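Local coordinates for beta-lactamase domain protein (Burkholderia ambifaria, PDB 5I0P) that binds two zinc ions in a metallo-beta-lactamase fold and is probably a metal-dependent hydrolase whose substrate is not established, at residues N252-A255 with L256-E259; H341-L344 with L345-A348. All coordinates share one frame; numbering follows the deposited sequence.

Contact 1: N252-A255 with L256-E259; sequences NPLA and LYLE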
ATOM      1  N   ASN A 252      -5.835   8.160 -14.236  1.00 26.43           N
ATOM      2  CA  ASN A 252      -4.972   9.223 -13.731  1.00 29.96           C
ATOM      3  C   ASN A 252      -4.514   8.910 -12.300  1.00 34.17           C
ATOM      4  O   ASN A 252      -4.826   9.650 -11.358  1.00 29.64           O
ATOM      5  CB  ASN A 252      -5.682  10.572 -13.798  1.00 24.07           C
ATOM      6  CG  ASN A 252      -4.709  11.735 -13.794  1.00 28.61           C
ATOM      7  OD1 ASN A 252      -3.496  11.549 -13.591  1.00 28.02           O
ATOM      8  ND2 ASN A 252      -5.226  12.943 -14.012  1.00 25.14           N
ATOM      9  N   PRO A 253      -3.771   7.811 -12.100  1.00 22.57           N
ATOM     10  CA  PRO A 253      -3.416   7.441 -10.728  1.00 24.83           C
ATOM     11  C   PRO A 253      -2.491   8.429 -10.040  1.00 29.52           C
ATOM     12  O   PRO A 253      -2.584   8.583  -8.814  1.00 28.32           O
ATOM     13  CB  PRO A 253      -2.772   6.052 -10.887  1.00 27.34           C
ATOM     14  CG  PRO A 253      -2.321   5.992 -12.298  1.00 30.93           C
ATOM     15  CD  PRO A 253      -3.280   6.815 -13.081  1.00 22.70           C
ATOM     16  N   LEU A 254      -1.601   9.115 -10.765  1.00 32.23           N
ATOM     17  CA  LEU A 254      -0.698  10.020 -10.058  1.00 26.78           C
ATOM     18  C   LEU A 254      -1.447  11.246  -9.550  1.00 29.50           C
ATOM     19  O   LEU A 254      -1.185  11.730  -8.447  1.00 34.00           O
ATOM     20  CB  LEU A 254       0.479  10.419 -10.949  1.00 30.94           C
ATOM     21  CG  LEU A 254       1.620  11.264 -10.342  1.00 29.32           C
ATOM     22  CD1 LEU A 254       2.179  10.634  -9.100  1.00 27.39           C
ATOM     23  CD2 LEU A 254       2.731  11.497 -11.360  1.00 26.32           C
ATOM     24  N   ALA A 255      -2.377  11.777 -10.331  1.00 30.86           N
ATOM     25  CA  ALA A 255      -3.168  12.869  -9.789  1.00 35.32           C
ATOM     26  C   ALA A 255      -3.989  12.415  -8.576  1.00 33.71           C
ATOM     27  O   ALA A 255      -4.048  13.120  -7.566  1.00 35.70           O
ATOM     28  CB  ALA A 255      -4.051  13.451 -10.876  1.00 24.61           C
ATOM     29  N   LEU A 256      -4.626  11.242  -8.656  1.00 26.31           N
ATOM     30  CA  LEU A 256      -5.357  10.709  -7.511  1.00 32.84           C
ATOM     31  C   LEU A 256      -4.444  10.587  -6.297  1.00 34.44           C
ATOM     32  O   LEU A 256      -4.833  10.928  -5.173  1.00 32.86           O
ATOM     33  CB  LEU A 256      -5.962   9.338  -7.868  1.00 24.95           C
ATOM     34  CG  LEU A 256      -7.093   9.423  -8.900  1.00 26.64           C
ATOM     35  CD1 LEU A 256      -7.578   8.054  -9.427  1.00 22.52           C
ATOM     36  CD2 LEU A 256      -8.209  10.179  -8.254  1.00 23.32           C
ATOM     37  N   TYR A 257      -3.220  10.098  -6.515  1.00 28.29           N
ATOM     38  CA  TYR A 257      -2.306   9.890  -5.407  1.00 23.24           C
ATOM     39  C   TYR A 257      -1.882  11.214  -4.802  1.00 25.97           C
ATOM     40  O   TYR A 257      -1.871  11.372  -3.575  1.00 28.53           O
ATOM     41  CB  TYR A 257      -1.109   9.089  -5.866  1.00 30.13           C
ATOM     42  CG  TYR A 257      -0.071   8.965  -4.788  1.00 41.80           C
ATOM     43  CD1 TYR A 257      -0.276   8.133  -3.679  1.00 33.00           C
ATOM     44  CD2 TYR A 257       1.127   9.705  -4.860  1.00 36.78           C
ATOM     45  CE1 TYR A 257       0.698   8.031  -2.683  1.00 27.04           C
ATOM     46  CE2 TYR A 257       2.088   9.604  -3.875  1.00 32.52           C
ATOM     47  CZ  TYR A 257       1.873   8.771  -2.786  1.00 29.77           C
ATOM     48  OH  TYR A 257       2.844   8.691  -1.805  1.00 29.71           O
ATOM     49  N   LEU A 258      -1.503  12.171  -5.651  1.00 26.29           N
ATOM     50  CA  LEU A 258      -1.099  13.479  -5.164  1.00 24.18           C
ATOM     51  C   LEU A 258      -2.253  14.161  -4.444  1.00 26.22           C
ATOM     52  O   LEU A 258      -2.037  14.942  -3.512  1.00 35.91           O
ATOM     53  CB  LEU A 258      -0.574  14.333  -6.329  1.00 28.67           C
ATOM     54  CG  LEU A 258       0.715  13.792  -6.988  1.00 33.37           C
ATOM     55  CD1 LEU A 258       1.138  14.628  -8.188  1.00 25.26           C
ATOM     56  CD2 LEU A 258       1.862  13.620  -6.003  1.00 24.57           C
ATOM     57  N   GLU A 259      -3.479  13.919  -4.876  1.00 28.40           N
ATOM     58  CA  GLU A 259      -4.605  14.488  -4.153  1.00 30.29           C
ATOM     59  C   GLU A 259      -4.821  13.760  -2.828  1.00 27.87           C
ATOM     60  O   GLU A 259      -5.033  14.397  -1.799  1.00 33.15           O
ATOM     61  CB  GLU A 259      -5.844  14.443  -5.021  1.00 33.20           C
ATOM     62  CG  GLU A 259      -7.106  14.998  -4.402  1.00 52.35           C
ATOM     63  CD  GLU A 259      -8.317  14.711  -5.286  1.00 75.54           C
ATOM     64  OE1 GLU A 259      -9.247  15.550  -5.308  1.00 86.73           O
ATOM     65  OE2 GLU A 259      -8.328  13.662  -5.988  1.00 81.75           O
TER
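L254 and L258, one helical turn apart, form the tight side of this first stretch of helix 253-260. CG of L254 lies 4.0 Å from CD1 of L258, the two branched ends crossing at a slant. L254 reaches its neighbour because its CG stands anti to the backbone N (chi1 -174°), which swings the isobutyl group along the helix although its CB sets off away from the following turn. L258 also lays its CG 3.2 Å from the carbonyl O of L254, the same oxygen that accepts the L258 N-H at 2.8 Å. CD1 of L254 comes within a looser 4.5 Å of CD2 of Y257, meeting the ring obliquely. Helix 284-308 covers this side through L291, H295 and L299. N252 is the N-cap: its OD1 takes the N-H of A255 in a weak bond of 3.5 Å, while its backbone O receives L256 N at 3.1 Å in the first i to i+4 bond, nearly straight at 172°. Y257 turns its hydroxyl inward, where M233 O and T240 OG1 bind it, and its side chain passes about 5 Å from that of the zinc ligand H213, close to the metal site but without contacting it. The solvent side is that of L256 and E259, both exposed. With CG anti to its carbonyl carbon (chi1 -69°), L256 leans back toward the N252 carbonyl, CG 3.4 Å from that O. E259 donates its N-H to A255 O; of its side chain, CB lies nearest that oxygen, and the rest runs outward as an extended chain.

Contact 2: H341-L344 with L345-A348; sequences HLNL and LWLA
N343 and W346 lie side by side and point the same way in helix 333-347. The amide oxygen OD1 of N343 sits 3.4 Å from CE3 of the indole, and its CG 3.8 Å from the same carbon. OD1 meets the ring obliquely; the amide and ring planes are turned 54° apart. W346 brings its benzo ring here with CG anti to the backbone N (chi1 167°), while its CB packs 3.2 Å from the carbonyl O of L342. L347 adds CD2 over one face of the indole, 4.0 Å above the plane and displaced toward the rim. Its CG also lies 3.2 Å from N343 O, the acceptor of the L347 N-H at 2.7 Å. That bond is one of four i to i+4 bonds joining the two segments: L345 N to H341 O is long at 3.3 Å, W346 N binds L342 O, and A348 N to L344 O is bent at 137°. The helix belongs to the metallo-beta-lactamase-like C-terminal domain, a family of the helix-turn-helix clan. Farther out, ND2 of N343 donates to the carbonyl oxygens of A251 and P249, two bonds that hold the amide in its rotation beside W346 and tie this helix to the loop ahead of helix 253-260. W346 has a second partner in R353, which makes a cation-pi contact with the indole. L342 and L345 pack on V302 of helix 284-308, and H341 ND1 is bound to E337 O one turn earlier.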
ATOM      1  N   HIS A 341       2.694   9.219 -15.441  1.00 28.52           N
ATOM      2  CA  HIS A 341       3.136  10.608 -15.584  1.00 30.97           C
ATOM      3  C   HIS A 341       2.630  11.214 -16.884  1.00 29.66           C
ATOM      4  O   HIS A 341       2.224  12.384 -16.922  1.00 25.28           O
ATOM      5  CB  HIS A 341       4.667  10.689 -15.507  1.00 28.64           C
ATOM      6  CG  HIS A 341       5.198  10.300 -14.170  1.00 31.38           C
ATOM      7  ND1 HIS A 341       5.252   8.984 -13.759  1.00 37.97           N
ATOM      8  CD2 HIS A 341       5.549  11.046 -13.095  1.00 37.53           C
ATOM      9  CE1 HIS A 341       5.672   8.933 -12.502  1.00 40.32           C
ATOM     10  NE2 HIS A 341       5.849  10.171 -12.071  1.00 40.06           N
ATOM     11  N   LEU A 342       2.662  10.440 -17.967  1.00 25.37           N
ATOM     12  CA  LEU A 342       2.128  10.935 -19.225  1.00 24.24           C
ATOM     13  C   LEU A 342       0.638  11.233 -19.118  1.00 30.47           C
ATOM     14  O   LEU A 342       0.177  12.261 -19.623  1.00 27.29           O
ATOM     15  CB  LEU A 342       2.399   9.940 -20.340  1.00 31.42           C
ATOM     16  CG  LEU A 342       3.855   9.874 -20.785  1.00 27.45           C
ATOM     17  CD1 LEU A 342       4.103   8.583 -21.584  1.00 26.21           C
ATOM     18  CD2 LEU A 342       4.183  11.092 -21.613  1.00 24.82           C
ATOM     19  N   ASN A 343      -0.137  10.345 -18.462  1.00 33.06           N
ATOM     20  CA  ASN A 343      -1.590  10.547 -18.373  1.00 25.11           C
ATOM     21  C   ASN A 343      -1.942  11.759 -17.522  1.00 25.47           C
ATOM     22  O   ASN A 343      -2.937  12.438 -17.782  1.00 35.46           O
ATOM     23  CB  ASN A 343      -2.285   9.311 -17.817  1.00 26.59           C
ATOM     24  CG  ASN A 343      -2.608   8.337 -18.882  1.00 32.69           C
ATOM     25  OD1 ASN A 343      -2.123   8.495 -20.019  1.00 35.86           O
ATOM     26  ND2 ASN A 343      -3.399   7.309 -18.551  1.00 28.56           N
ATOM     27  N   LEU A 344      -1.172  12.028 -16.482  1.00 25.93           N
ATOM     28  CA  LEU A 344      -1.464  13.208 -15.686  1.00 26.73           C
ATOM     29  C   LEU A 344      -1.330  14.463 -16.542  1.00 31.76           C
ATOM     30  O   LEU A 344      -2.226  15.322 -16.554  1.00 32.42           O
ATOM     31  CB  LEU A 344      -0.545  13.251 -14.464  1.00 27.78           C
ATOM     32  CG  LEU A 344      -0.668  14.356 -13.425  1.00 34.58           C
ATOM     33  CD1 LEU A 344       0.083  13.919 -12.153  1.00 35.79           C
ATOM     34  CD2 LEU A 344      -0.137  15.726 -13.905  1.00 28.83           C
ATOM     35  N   LEU A 345      -0.214  14.568 -17.280  1.00 26.70           N
ATOM     36  CA  LEU A 345       0.019  15.728 -18.133  1.00 26.26           C
ATOM     37  C   LEU A 345      -1.019  15.772 -19.238  1.00 26.39           C
ATOM     38  O   LEU A 345      -1.567  16.834 -19.577  1.00 27.30           O
ATOM     39  CB  LEU A 345       1.436  15.658 -18.729  1.00 32.46           C
ATOM     40  CG  LEU A 345       2.657  15.638 -17.782  1.00 35.81           C
ATOM     41  CD1 LEU A 345       3.933  15.189 -18.485  1.00 25.36           C
ATOM     42  CD2 LEU A 345       2.873  16.979 -17.071  1.00 32.68           C
ATOM     43  N   TRP A 346      -1.358  14.604 -19.760  1.00 27.71           N
ATOM     44  CA  TRP A 346      -2.354  14.551 -20.804  1.00 24.45           C
ATOM     45  C   TRP A 346      -3.702  15.009 -20.267  1.00 31.94           C
ATOM     46  O   TRP A 346      -4.335  15.911 -20.835  1.00 38.24           O
ATOM     47  CB  TRP A 346      -2.390  13.139 -21.382  1.00 24.08           C
ATOM     48  CG  TRP A 346      -3.570  12.855 -22.252  1.00 32.69           C
ATOM     49  CD1 TRP A 346      -4.023  13.595 -23.303  1.00 29.33           C
ATOM     50  CD2 TRP A 346      -4.450  11.732 -22.143  1.00 34.22           C
ATOM     51  NE1 TRP A 346      -5.130  12.999 -23.857  1.00 26.92           N
ATOM     52  CE2 TRP A 346      -5.414  11.856 -23.165  1.00 26.97           C
ATOM     53  CE3 TRP A 346      -4.506  10.626 -21.287  1.00 26.11           C
ATOM     54  CZ2 TRP A 346      -6.438  10.920 -23.351  1.00 33.21           C
ATOM     55  CZ3 TRP A 346      -5.538   9.703 -21.461  1.00 35.64           C
ATOM     56  CH2 TRP A 346      -6.483   9.855 -22.489  1.00 30.75           C
ATOM     57  N   LEU A 347      -4.147  14.437 -19.150  1.00 27.11           N
ATOM     58  CA  LEU A 347      -5.469  14.824 -18.655  1.00 28.31           C
ATOM     59  C   LEU A 347      -5.493  16.268 -18.154  1.00 31.21           C
ATOM     60  O   LEU A 347      -6.571  16.867 -18.091  1.00 34.92           O
ATOM     61  CB  LEU A 347      -5.938  13.841 -17.582  1.00 29.34           C
ATOM     62  CG  LEU A 347      -6.094  12.469 -18.246  1.00 28.97           C
ATOM     63  CD1 LEU A 347      -6.171  11.320 -17.281  1.00 30.01           C
ATOM     64  CD2 LEU A 347      -7.322  12.512 -19.121  1.00 40.24           C
ATOM     65  N   ALA A 348      -4.334  16.857 -17.843  1.00 33.52           N
ATOM     66  CA  ALA A 348      -4.262  18.259 -17.440  1.00 30.03           C
ATOM     67  C   ALA A 348      -4.236  19.223 -18.619  1.00 36.71           C
ATOM     68  O   ALA A 348      -4.224  20.435 -18.412  1.00 39.60           O
ATOM     69  CB  ALA A 348      -3.038  18.501 -16.578  1.00 29.68           C
TER

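Contact 1 comes first along the chain, at the start of helix 253-260 in the metallo-beta-lactamase part of the protein; contact 2 follows in helix 333-347, in the C-terminal domain. Their centres are 10 Å apart, and the two contacts touch directly: CD2 of L254 lies 3.3 Å from CD2 of H341, CG of L254 3.6 Å from CD1 of L344, and CB of the cap residue N252 3.6 Å from CD1 of L347. Helix 284-308, between them in sequence, packs against both. The junction thus joins the C-terminal region to the zinc-binding part of the chain, with contact 1 nearer the metal site.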